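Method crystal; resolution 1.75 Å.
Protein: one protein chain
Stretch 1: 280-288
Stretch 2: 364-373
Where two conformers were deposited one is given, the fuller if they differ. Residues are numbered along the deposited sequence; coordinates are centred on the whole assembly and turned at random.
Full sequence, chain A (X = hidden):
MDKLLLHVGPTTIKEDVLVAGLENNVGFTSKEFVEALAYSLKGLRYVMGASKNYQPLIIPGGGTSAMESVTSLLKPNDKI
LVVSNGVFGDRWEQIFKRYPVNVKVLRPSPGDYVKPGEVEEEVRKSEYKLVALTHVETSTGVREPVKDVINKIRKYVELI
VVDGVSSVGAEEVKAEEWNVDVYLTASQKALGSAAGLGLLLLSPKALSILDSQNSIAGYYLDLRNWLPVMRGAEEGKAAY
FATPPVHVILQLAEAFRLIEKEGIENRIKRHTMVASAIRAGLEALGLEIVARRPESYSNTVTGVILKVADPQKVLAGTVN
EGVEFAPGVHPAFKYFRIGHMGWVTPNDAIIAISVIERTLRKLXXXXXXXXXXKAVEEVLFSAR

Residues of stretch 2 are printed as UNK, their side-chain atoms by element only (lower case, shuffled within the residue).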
# COMPACT_ATOMS: atom_id res chain seq x y z
N ALA A 280 16.47 -30.64 -12.57
CA ALA A 280 17.32 -31.60 -13.28
C ALA A 280 18.78 -31.24 -13.12
O ALA A 280 19.62 -32.11 -12.81
CB ALA A 280 16.94 -31.67 -14.76
N GLY A 281 19.09 -29.96 -13.29
CA GLY A 281 20.44 -29.47 -13.10
C GLY A 281 20.96 -29.61 -11.69
O GLY A 281 22.14 -29.90 -11.48
N LEU A 282 20.10 -29.37 -10.70
CA LEU A 282 20.50 -29.48 -9.29
C LEU A 282 20.80 -30.93 -8.90
O LEU A 282 21.75 -31.21 -8.17
CB LEU A 282 19.39 -28.93 -8.36
CG LEU A 282 19.19 -27.41 -8.44
CD1 LEU A 282 17.92 -27.00 -7.71
CD2 LEU A 282 20.41 -26.69 -7.88
N GLU A 283 19.94 -31.82 -9.37
CA GLU A 283 20.09 -33.25 -9.13
C GLU A 283 21.40 -33.75 -9.77
O GLU A 283 22.22 -34.41 -9.11
CB GLU A 283 18.88 -34.00 -9.71
CG GLU A 283 17.97 -34.68 -8.67
CD GLU A 283 16.86 -33.78 -8.11
OE1 GLU A 283 16.30 -32.93 -8.84
OE2 GLU A 283 16.53 -33.95 -6.92
N ALA A 284 21.60 -33.42 -11.04
CA ALA A 284 22.83 -33.79 -11.74
C ALA A 284 24.10 -33.25 -11.06
O ALA A 284 25.17 -33.86 -11.18
CB ALA A 284 22.77 -33.38 -13.21
N LEU A 285 23.97 -32.15 -10.32
CA LEU A 285 25.08 -31.62 -9.51
C LEU A 285 25.26 -32.43 -8.22
O LEU A 285 26.25 -32.26 -7.49
CB LEU A 285 24.88 -30.14 -9.17
CG LEU A 285 25.22 -29.06 -10.22
CD1 LEU A 285 24.72 -27.66 -9.81
CD2 LEU A 285 26.69 -29.00 -10.54
N GLY A 286 24.28 -33.29 -7.94
CA GLY A 286 24.26 -34.03 -6.67
C GLY A 286 23.80 -33.19 -5.50
O GLY A 286 24.15 -33.49 -4.36
N LEU A 287 23.01 -32.15 -5.76
CA LEU A 287 22.44 -31.31 -4.70
C LEU A 287 21.03 -31.78 -4.32
O LEU A 287 20.25 -32.24 -5.17
CB LEU A 287 22.42 -29.83 -5.12
CG LEU A 287 23.77 -29.14 -5.32
CD1 LEU A 287 23.62 -27.83 -6.11
CD2 LEU A 287 24.46 -28.91 -3.98
N GLU A 288 20.73 -31.68 -3.02
CA GLU A 288 19.45 -32.09 -2.45
C GLU A 288 18.47 -30.92 -2.37
O GLU A 288 18.84 -29.83 -1.95
CB GLU A 288 19.68 -32.66 -1.05
CG GLU A 288 18.48 -33.40 -0.44
CD GLU A 288 18.75 -33.92 0.98
OE1 GLU A 288 19.93 -33.99 1.38
OE2 GLU A 288 17.77 -34.25 1.68
N UNK A 364 33.81 -25.06 -2.00
CA UNK A 364 34.08 -26.41 -1.50
C UNK A 364 32.87 -27.26 -1.17
O UNK A 364 32.95 -28.16 -0.34
N UNK A 365 31.75 -26.98 -1.83
CA UNK A 365 30.57 -27.83 -1.71
C UNK A 365 30.73 -29.06 -2.61
O UNK A 365 31.02 -28.91 -3.80
o UNK A 365 28.06 -27.50 0.43
c UNK A 365 27.97 -27.85 -1.94
c UNK A 365 27.56 -28.16 -0.50
c UNK A 365 29.29 -27.05 -2.05
o UNK A 365 26.73 -29.07 -0.30
N UNK A 366 30.56 -30.27 -2.04
CA UNK A 366 30.68 -31.49 -2.85
C UNK A 366 29.64 -31.55 -3.97
O UNK A 366 28.45 -31.78 -3.72
c UNK A 366 30.44 -32.62 -1.83
c UNK A 366 30.43 -30.55 -0.61
c UNK A 366 30.01 -31.97 -0.55
N UNK A 367 30.10 -31.32 -5.20
CA UNK A 367 29.23 -31.39 -6.37
C UNK A 367 29.89 -32.12 -7.53
O UNK A 367 31.11 -32.30 -7.55
c UNK A 367 28.80 -29.97 -6.84
c UNK A 367 27.88 -29.31 -5.82
c UNK A 367 30.03 -29.08 -7.10
c UNK A 367 29.74 -27.85 -7.95
N UNK A 368 29.06 -32.54 -8.49
CA UNK A 368 29.54 -33.20 -9.69
C UNK A 368 29.75 -32.18 -10.82
O UNK A 368 28.80 -31.82 -11.53
c UNK A 368 28.21 -35.29 -8.98
n UNK A 368 25.69 -37.46 -7.65
c UNK A 368 28.57 -34.31 -10.11
c UNK A 368 27.67 -36.60 -9.50
n UNK A 368 24.03 -36.98 -9.17
n UNK A 368 26.22 -36.60 -9.73
c UNK A 368 25.32 -37.02 -8.84
N UNK A 369 30.99 -31.72 -10.99
CA UNK A 369 31.34 -30.72 -12.01
C UNK A 369 31.04 -31.18 -13.43
O UNK A 369 31.14 -32.37 -13.75
c UNK A 369 33.31 -30.12 -10.53
c UNK A 369 32.86 -29.08 -9.72
c UNK A 369 32.81 -30.29 -11.93
c UNK A 369 34.77 -30.83 -8.72
c UNK A 369 34.28 -30.98 -10.02
c UNK A 369 33.37 -28.91 -8.43
c UNK A 369 34.32 -29.79 -7.93
N UNK A 370 30.67 -30.23 -14.29
CA UNK A 370 30.46 -30.49 -15.71
C UNK A 370 29.20 -31.22 -16.06
O UNK A 370 29.04 -31.67 -17.21
N UNK A 371 28.28 -31.33 -15.10
CA UNK A 371 27.05 -32.11 -15.30
C UNK A 371 25.78 -31.27 -15.23
O UNK A 371 24.78 -31.58 -15.89
c UNK A 371 28.20 -34.18 -14.28
c UNK A 371 26.98 -33.27 -14.30
c UNK A 371 28.33 -35.08 -15.50
o UNK A 371 29.43 -35.65 -15.69
o UNK A 371 27.36 -35.23 -16.27
N UNK A 372 25.83 -30.19 -14.45
CA UNK A 372 24.68 -29.29 -14.29
C UNK A 372 24.02 -28.79 -15.57
O UNK A 372 22.85 -29.07 -15.83
N UNK A 373 24.79 -28.07 -16.40
CA UNK A 373 24.22 -27.40 -17.58
C UNK A 373 23.67 -28.37 -18.63
O UNK A 373 22.60 -28.12 -19.20
c UNK A 373 25.74 -25.42 -17.15
c UNK A 373 24.56 -25.61 -19.33
c UNK A 373 25.22 -26.39 -18.21

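Position 364 has backbone atoms and nothing beyond CA. Its phi/psi of 79/26 is the positive-phi conformation that glycine adopts most easily, and it closes the preceding helix in a Schellman motif. It is Gly364, and it touches nothing on stretch 1.

Position 365 carries three carbons in an unbranched chain, the third bearing two oxygens: a carboxylate after two methylenes, hence Glu365. CA-to-CB points toward stretch 1, and the side chain meets it at Glu365 CG to Leu287 CD2, 4.2 Å. Both carboxylate oxygens are hydrogen-bonded elsewhere in the structure.

Position 366 has three carbons, one of them bonded to its own backbone N to close a five-membered ring. That is Pro366, with phi of -61°. The ring stays 6.8 Å from stretch 1.

At position 367 there are four carbons, forked at the first, with one arm two carbons long. Beta branching with unequal arms gives Ile367. Its CG2 lies 3.9 Å from Leu287 CD2 and its CD1 4.2 Å from Leu285 CD2. The backbone takes part as well: Ile367 CA is 3.3 Å from Leu285 O in a CA-H...O contact.

Position 368 shows three carbons, a nitrogen, then a carbon with two more nitrogens, a guanidinium that identifies Arg368. Two conformers were deposited. In the one described here, Gly286 CA lies over one face of the group, 3.8 Å from Arg368 CZ. Arg368 NE gives a weak hydrogen bond to Ala284 O, 3.3 Å with an angle of 128°. Arg368 NH2 is 3.1 Å from Glu283 O, but the angle is too poor for a hydrogen bond.

Position 369 has one carbon leading to a ring of six carbons with no heteroatom, which is Phe369. Its CA-to-CB bond points away, and the ring makes no contact with stretch 1.

Position 370 again lacks side-chain atoms, and its phi of 75° lies within the type II turn spanning 368 to 371. This is Gly370.

Position 371 repeats the three-carbon carboxylate pattern and is Glu371. CA-to-CB points toward stretch 1, placing Glu371 CB 3.7 Å from Ala284 O, but the end of the side chain leads away.

Position 372 has no CB. Gly372 CA is 4.1 Å from Leu285 CG, and an ideal CB would come within 3.4 Å of that same Leu285 CG, a tight approach.

Position 373 has one carbon carrying two others: Val373, pointing away from stretch 1.

The contact is centred on the end of a helix. Gly286, at positive phi, closes that helix with a Schellman motif, while Leu285 O accepts the well-formed hydrogen bond from Arg368 N, 3.0 Å at 160°. Close backbone packing brings Gly281 CA to 3.7 Å from Gly372 O, and Leu285 and Leu287 supply the apolar packing against Ile367. In all, 474 Å² is buried, summed over both sides.

Stretch 2 (364-373) GEPIRFGEGV
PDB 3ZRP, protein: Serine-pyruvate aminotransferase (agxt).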